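Local atomic coordinates of putative uncharacterized protein (Streptococcus suis, PDB entry 4XZ7), a protein that probably acts as a transglutaminase and is a virulence factor with antiphagocytic properties, this chain being the part that carries the transglutaminase-like domain. Residues B[212-215]-B[216-220]; B[273-276]-B[277-280]. All coordinates share one frame; numbering follows the deposited sequence.

How the contacts relate
Contact 1 (212-220) is the first turns of helix 213-227. Contact 2 (273-280) is the last turn of helix 264-277 and the loop leading to strand 282-288. One starts a helix and the other ends one, both within the transglutaminase-like part of the chain. Contact 1 lies at the surface and is rich in charged side chains, with Val217 and Phe220 turned into the protein. Contact 2 is buried and mostly apolar, and its polar ends are held by partners outside it. The two meet directly: Phe220 CZ packs 3.4 Å from Ala274 CB, and Val217 CG1 lies 3.8 Å from Phe275 CZ.

Contact 1. Residues B[212-215]-B[216-220]; sequences SERD and KVKAF
The Asp215 carboxylate runs alongside the Lys218 chain. Asp215 OD1 meets the aliphatic part of the lysine, 3.2 Å from Lys218 CE. The charged ends stay further apart, with Asp215 OD1 4.4 Å from Lys218 NZ. That is too long for a salt bridge, though some attraction is likely. The Lys218 chain leaves with CG anti to the backbone N (chi1 -164°), then bends at its third and fourth torsions. These bends bring NZ above the plane of the Arg214 guanidinium, nearer its margin than its centre and 4.2 Å from Arg214 NH1. Carboxylates lie beside both cationic groups, Asp215 by the lysine and Glu336 by the arginine, which probably tempers any repulsion. Arg214 reaches past the lysine with an extended chain. Its guanidinium is fixed elsewhere, by a salt bridge from NE to Glu336 and a hydrogen bond from NH2 to the carbonyl of Phe331.

Lys216 goes another way. Its CG is anti to the carbonyl carbon, which places it 3.1 Å from Ser212 O. Glu213 OE1 accepts from the backbone N of Asp303. On the inner side, Val217 and Phe220 pack against helix 264-277, and Phe220 also touches helix 188-205.

The backbone bonds run from residue i+4 to residue i. Lys216 N to Ser212 O is the more bent, at 147°. Val217 N to Glu213 O is straighter, at 169°. Ser212 OG accepts a long, weak capping bond of 3.4 Å from Asp215 N. It also gives a weak bond of 3.2 Å to Asp215 OD2, so Ser212 and Asp215 are linked twice, but only weakly. This is a serine N-cap at the start of an amphipathic helix in the transglutaminase-like domain.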
ATOM      1  N   SER B 212      37.676  13.582 -22.510  1.00 57.15           N
ATOM      2  CA  SER B 212      36.548  14.330 -23.043  1.00 52.66           C
ATOM      3  C   SER B 212      35.269  14.102 -22.235  1.00 53.44           C
ATOM      4  O   SER B 212      35.167  13.150 -21.459  1.00 52.08           O
ATOM      5  CB  SER B 212      36.318  13.949 -24.507  1.00 50.90           C
ATOM      6  OG  SER B 212      36.097  12.553 -24.635  1.00 53.54           O
ATOM      7  N   GLU B 213      34.304  14.994 -22.426  1.00 48.82           N
ATOM      8  CA  GLU B 213      32.995  14.863 -21.814  1.00 52.69           C
ATOM      9  C   GLU B 213      32.295  13.603 -22.331  1.00 50.47           C
ATOM     10  O   GLU B 213      31.672  12.849 -21.564  1.00 52.16           O
ATOM     11  CB  GLU B 213      32.155  16.109 -22.103  1.00 52.75           C
ATOM     12  CG  GLU B 213      32.727  17.389 -21.516  1.00 55.13           C
ATOM     13  CD  GLU B 213      31.970  18.623 -21.972  1.00 65.19           C
ATOM     14  OE1 GLU B 213      31.489  18.643 -23.128  1.00 67.71           O
ATOM     15  OE2 GLU B 213      31.856  19.573 -21.171  1.00 73.42           O
ATOM     16  N   ARG B 214      32.424  13.380 -23.636  1.00 38.44           N
ATOM     17  CA  ARG B 214      31.824  12.219 -24.279  1.00 47.85           C
ATOM     18  C   ARG B 214      32.256  10.918 -23.608  1.00 44.22           C
ATOM     19  O   ARG B 214      31.440  10.023 -23.374  1.00 40.25           O
ATOM     20  CB  ARG B 214      32.188  12.190 -25.760  1.00 45.26           C
ATOM     21  CG  ARG B 214      31.336  11.246 -26.584  1.00 44.27           C
ATOM     22  CD  ARG B 214      31.583  11.486 -28.062  1.00 49.71           C
ATOM     23  NE  ARG B 214      30.864  10.522 -28.888  1.00 59.11           N
ATOM     24  CZ  ARG B 214      31.442   9.531 -29.568  1.00 62.03           C
ATOM     25  NH1 ARG B 214      32.766   9.372 -29.541  1.00 62.84           N
ATOM     26  NH2 ARG B 214      30.692   8.701 -30.288  1.00 52.18           N
ATOM     27  N   ASP B 215      33.540  10.817 -23.286  1.00 41.65           N
ATOM     28  CA  ASP B 215      34.042   9.593 -22.684  1.00 43.97           C
ATOM     29  C   ASP B 215      33.608   9.480 -21.228  1.00 41.45           C
ATOM     30  O   ASP B 215      33.486   8.373 -20.702  1.00 46.21           O
ATOM     31  CB  ASP B 215      35.559   9.511 -22.806  1.00 47.79           C
ATOM     32  CG  ASP B 215      36.005   9.077 -24.201  1.00 53.87           C
ATOM     33  OD1 ASP B 215      35.251   8.328 -24.857  1.00 50.77           O
ATOM     34  OD2 ASP B 215      37.102   9.482 -24.643  1.00 63.83           O
ATOM     35  N   LYS B 216      33.363  10.616 -20.584  1.00 37.02           N
ATOM     36  CA  LYS B 216      32.802  10.602 -19.232  1.00 37.12           C
ATOM     37  C   LYS B 216      31.434   9.952 -19.276  1.00 36.51           C
ATOM     38  O   LYS B 216      31.166   8.998 -18.529  1.00 36.15           O
ATOM     39  CB  LYS B 216      32.716  12.014 -18.651  1.00 39.06           C
ATOM     40  CG  LYS B 216      34.062  12.748 -18.627  1.00 44.43           C
ATOM     41  CD  LYS B 216      34.017  14.021 -17.783  1.00 41.00           C
ATOM     42  CE  LYS B 216      35.243  14.890 -18.030  1.00 49.98           C
ATOM     43  NZ  LYS B 216      35.159  16.162 -17.252  1.00 56.57           N
ATOM     44  N   VAL B 217      30.581  10.454 -20.173  1.00 36.96           N
ATOM     45  CA  VAL B 217      29.246   9.875 -20.371  1.00 36.44           C
ATOM     46  C   VAL B 217      29.323   8.372 -20.646  1.00 38.37           C
ATOM     47  O   VAL B 217      28.670   7.561 -19.964  1.00 31.43           O
ATOM     48  CB  VAL B 217      28.489  10.550 -21.541  1.00 36.22           C
ATOM     49  CG1 VAL B 217      27.187   9.822 -21.811  1.00 37.16           C
ATOM     50  CG2 VAL B 217      28.210  12.010 -21.239  1.00 35.07           C
ATOM     51  N   LYS B 218      30.135   8.017 -21.640  1.00 34.70           N
ATOM     52  CA  LYS B 218      30.304   6.628 -22.060  1.00 40.33           C
ATOM     53  C   LYS B 218      30.648   5.757 -20.849  1.00 32.69           C
ATOM     54  O   LYS B 218      29.977   4.755 -20.562  1.00 31.69           O
ATOM     55  CB  LYS B 218      31.397   6.533 -23.141  1.00 34.38           C
ATOM     56  CG  LYS B 218      31.438   5.244 -23.936  1.00 51.12           C
ATOM     57  CD  LYS B 218      32.741   5.141 -24.759  1.00 58.74           C
ATOM     58  CE  LYS B 218      32.926   6.308 -25.735  1.00 64.83           C
ATOM     59  NZ  LYS B 218      32.085   6.186 -26.967  1.00 72.98           N
ATOM     60  N   ALA B 219      31.665   6.186 -20.112  1.00 35.34           N
ATOM     61  CA  ALA B 219      32.142   5.454 -18.946  1.00 35.97           C
ATOM     62  C   ALA B 219      31.058   5.267 -17.879  1.00 32.02           C
ATOM     63  O   ALA B 219      30.858   4.153 -17.373  1.00 35.01           O
ATOM     64  CB  ALA B 219      33.340   6.167 -18.351  1.00 34.57           C
ATOM     65  N   PHE B 220      30.362   6.346 -17.523  1.00 31.70           N
ATOM     66  CA  PHE B 220      29.347   6.216 -16.471  1.00 30.53           C
ATOM     67  C   PHE B 220      28.177   5.304 -16.895  1.00 29.35           C
ATOM     68  O   PHE B 220      27.769   4.395 -16.160  1.00 30.16           O
ATOM     69  CB  PHE B 220      28.806   7.579 -16.048  1.00 30.52           C
ATOM     70  CG  PHE B 220      27.833   7.489 -14.915  1.00 35.74           C
ATOM     71  CD1 PHE B 220      28.283   7.300 -13.620  1.00 29.47           C
ATOM     72  CD2 PHE B 220      26.468   7.546 -15.148  1.00 31.52           C
ATOM     73  CE1 PHE B 220      27.387   7.195 -12.573  1.00 33.22           C
ATOM     74  CE2 PHE B 220      25.568   7.435 -14.117  1.00 27.55           C
ATOM     75  CZ  PHE B 220      26.019   7.254 -12.829  1.00 31.44           C
TER

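Contact 2. Residues B[273-276]-B[277-280]; sequences RAFN and MLGL
Gly279 takes a positive phi of 81° and turns the chain out of the helix, bringing Leu280 N back to within 2.6 Å of Phe275 O. This bond is short and reaches back five residues. The second closing bond, Gly279 N to Asn276 O, is 3.1 Å long. Its donor sits above the carbonyl plane, well off the lone pairs. Glycine adopts this left-handed backbone conformation readily, having no CB to crowd the Leu278 carbonyl.

The turn also folds Leu280 against the last helical turn. Leu280 CB lies 4.0 Å from Phe275 CB, the apolar contact that commonly accompanies such a helix end. Phe275 CG is anti to its carbonyl carbon (chi1 -68°), and the ring runs on toward helix 213-227, where it meets Val221. Leu278 CD1 approaches this ring at its edge, near the ring plane, 4.2 Å from Phe275 CD1. The Leu278 branch point also rests on the backbone, with CG 3.3 Å from Ala274 O.

Two buried polar side chains are satisfied outside the turn. Asn276 OD1 accepts from the backbone N of Ala282, which ties the helix end to the start of strand 282-288. Arg273 forms a salt bridge with Asp195 and bonds to the carbonyls of Leu374 and Phe376; it also packs on Ala141 of the second subunit. The 6→1 bond from Leu280 N and the 5→2 bond from Gly279 N, with positive phi at the C-prime residue, make a Schellman motif at the passage from helix 264-277 into strand 282-288.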
ATOM      1  N   ARG B 273      21.133  12.865 -12.849  1.00 27.07           N
ATOM      2  CA  ARG B 273      21.694  13.411 -11.610  1.00 34.64           C
ATOM      3  C   ARG B 273      23.220  13.372 -11.665  1.00 34.81           C
ATOM      4  O   ARG B 273      23.876  14.390 -11.440  1.00 34.41           O
ATOM      5  CB  ARG B 273      21.191  12.648 -10.383  1.00 35.64           C
ATOM      6  CG  ARG B 273      21.601  13.269  -9.061  1.00 40.15           C
ATOM      7  CD  ARG B 273      20.806  14.535  -8.753  1.00 38.56           C
ATOM      8  NE  ARG B 273      21.151  15.082  -7.442  1.00 27.80           N
ATOM      9  CZ  ARG B 273      20.876  16.323  -7.063  1.00 28.38           C
ATOM     10  NH1 ARG B 273      20.242  17.143  -7.890  1.00 32.23           N
ATOM     11  NH2 ARG B 273      21.237  16.751  -5.865  1.00 28.82           N
ATOM     12  N   ALA B 274      23.775  12.205 -11.986  1.00 28.23           N
ATOM     13  CA  ALA B 274      25.229  12.040 -12.110  1.00 29.14           C
ATOM     14  C   ALA B 274      25.893  13.001 -13.114  1.00 36.30           C
ATOM     15  O   ALA B 274      26.977  13.518 -12.863  1.00 35.28           O
ATOM     16  CB  ALA B 274      25.543  10.618 -12.491  1.00 32.49           C
ATOM     17  N   PHE B 275      25.250  13.223 -14.255  1.00 30.16           N
ATOM     18  CA  PHE B 275      25.804  14.086 -15.289  1.00 36.01           C
ATOM     19  C   PHE B 275      25.810  15.549 -14.862  1.00 42.30           C
ATOM     20  O   PHE B 275      26.714  16.305 -15.222  1.00 41.55           O
ATOM     21  CB  PHE B 275      25.022  13.930 -16.592  1.00 30.87           C
ATOM     22  CG  PHE B 275      25.198  12.583 -17.246  1.00 40.20           C
ATOM     23  CD1 PHE B 275      26.354  11.844 -17.037  1.00 43.81           C
ATOM     24  CD2 PHE B 275      24.211  12.058 -18.063  1.00 29.67           C
ATOM     25  CE1 PHE B 275      26.524  10.601 -17.644  1.00 40.75           C
ATOM     26  CE2 PHE B 275      24.372  10.810 -18.672  1.00 33.07           C
ATOM     27  CZ  PHE B 275      25.530  10.085 -18.457  1.00 33.26           C
ATOM     28  N   ASN B 276      24.784  15.951 -14.117  1.00 38.80           N
ATOM     29  CA  ASN B 276      24.736  17.315 -13.613  1.00 32.79           C
ATOM     30  C   ASN B 276      25.866  17.506 -12.610  1.00 40.43           C
ATOM     31  O   ASN B 276      26.530  18.541 -12.619  1.00 47.27           O
ATOM     32  CB  ASN B 276      23.375  17.641 -12.993  1.00 31.39           C
ATOM     33  CG  ASN B 276      22.321  17.960 -14.040  1.00 35.69           C
ATOM     34  OD1 ASN B 276      22.618  18.564 -15.064  1.00 31.89           O
ATOM     35  ND2 ASN B 276      21.082  17.531 -13.794  1.00 30.07           N
ATOM     36  N   MET B 277      26.101  16.506 -11.762  1.00 32.34           N
ATOM     37  CA  MET B 277      27.243  16.553 -10.859  1.00 35.97           C
ATOM     38  C   MET B 277      28.555  16.726 -11.633  1.00 48.96           C
ATOM     39  O   MET B 277      29.446  17.460 -11.205  1.00 52.02           O
ATOM     40  CB  MET B 277      27.304  15.290 -10.005  1.00 32.28           C
ATOM     41  CG  MET B 277      26.242  15.222  -8.909  1.00 31.34           C
ATOM     42  SD  MET B 277      26.258  13.669  -8.002  1.00 39.94           S
ATOM     43  CE  MET B 277      27.926  13.648  -7.354  1.00 69.76           C
ATOM     44  N   LEU B 278      28.660  16.056 -12.778  1.00 45.42           N
ATOM     45  CA  LEU B 278      29.885  16.054 -13.571  1.00 40.17           C
ATOM     46  C   LEU B 278      30.025  17.288 -14.457  1.00 40.10           C
ATOM     47  O   LEU B 278      30.932  17.369 -15.276  1.00 50.71           O
ATOM     48  CB  LEU B 278      29.939  14.794 -14.441  1.00 43.72           C
ATOM     49  CG  LEU B 278      30.146  13.456 -13.731  1.00 40.11           C
ATOM     50  CD1 LEU B 278      29.814  12.279 -14.654  1.00 39.29           C
ATOM     51  CD2 LEU B 278      31.572  13.354 -13.209  1.00 35.12           C
ATOM     52  N   GLY B 279      29.119  18.244 -14.306  1.00 41.03           N
ATOM     53  CA  GLY B 279      29.167  19.448 -15.115  1.00 43.75           C
ATOM     54  C   GLY B 279      28.568  19.248 -16.494  1.00 47.71           C
ATOM     55  O   GLY B 279      28.831  20.023 -17.405  1.00 47.14           O
ATOM     56  N   LEU B 280      27.753  18.211 -16.654  1.00 35.50           N
ATOM     57  CA  LEU B 280      27.154  17.936 -17.947  1.00 35.15           C
ATOM     58  C   LEU B 280      25.634  18.126 -17.875  1.00 38.84           C
ATOM     59  O   LEU B 280      24.910  17.193 -17.505  1.00 32.97           O
ATOM     60  CB  LEU B 280      27.496  16.514 -18.393  1.00 40.16           C
ATOM     61  CG  LEU B 280      28.807  16.186 -19.119  1.00 48.45           C
ATOM     62  CD1 LEU B 280      29.750  17.371 -19.174  1.00 39.53           C
ATOM     63  CD2 LEU B 280      29.474  14.968 -18.465  1.00 49.53           C
TER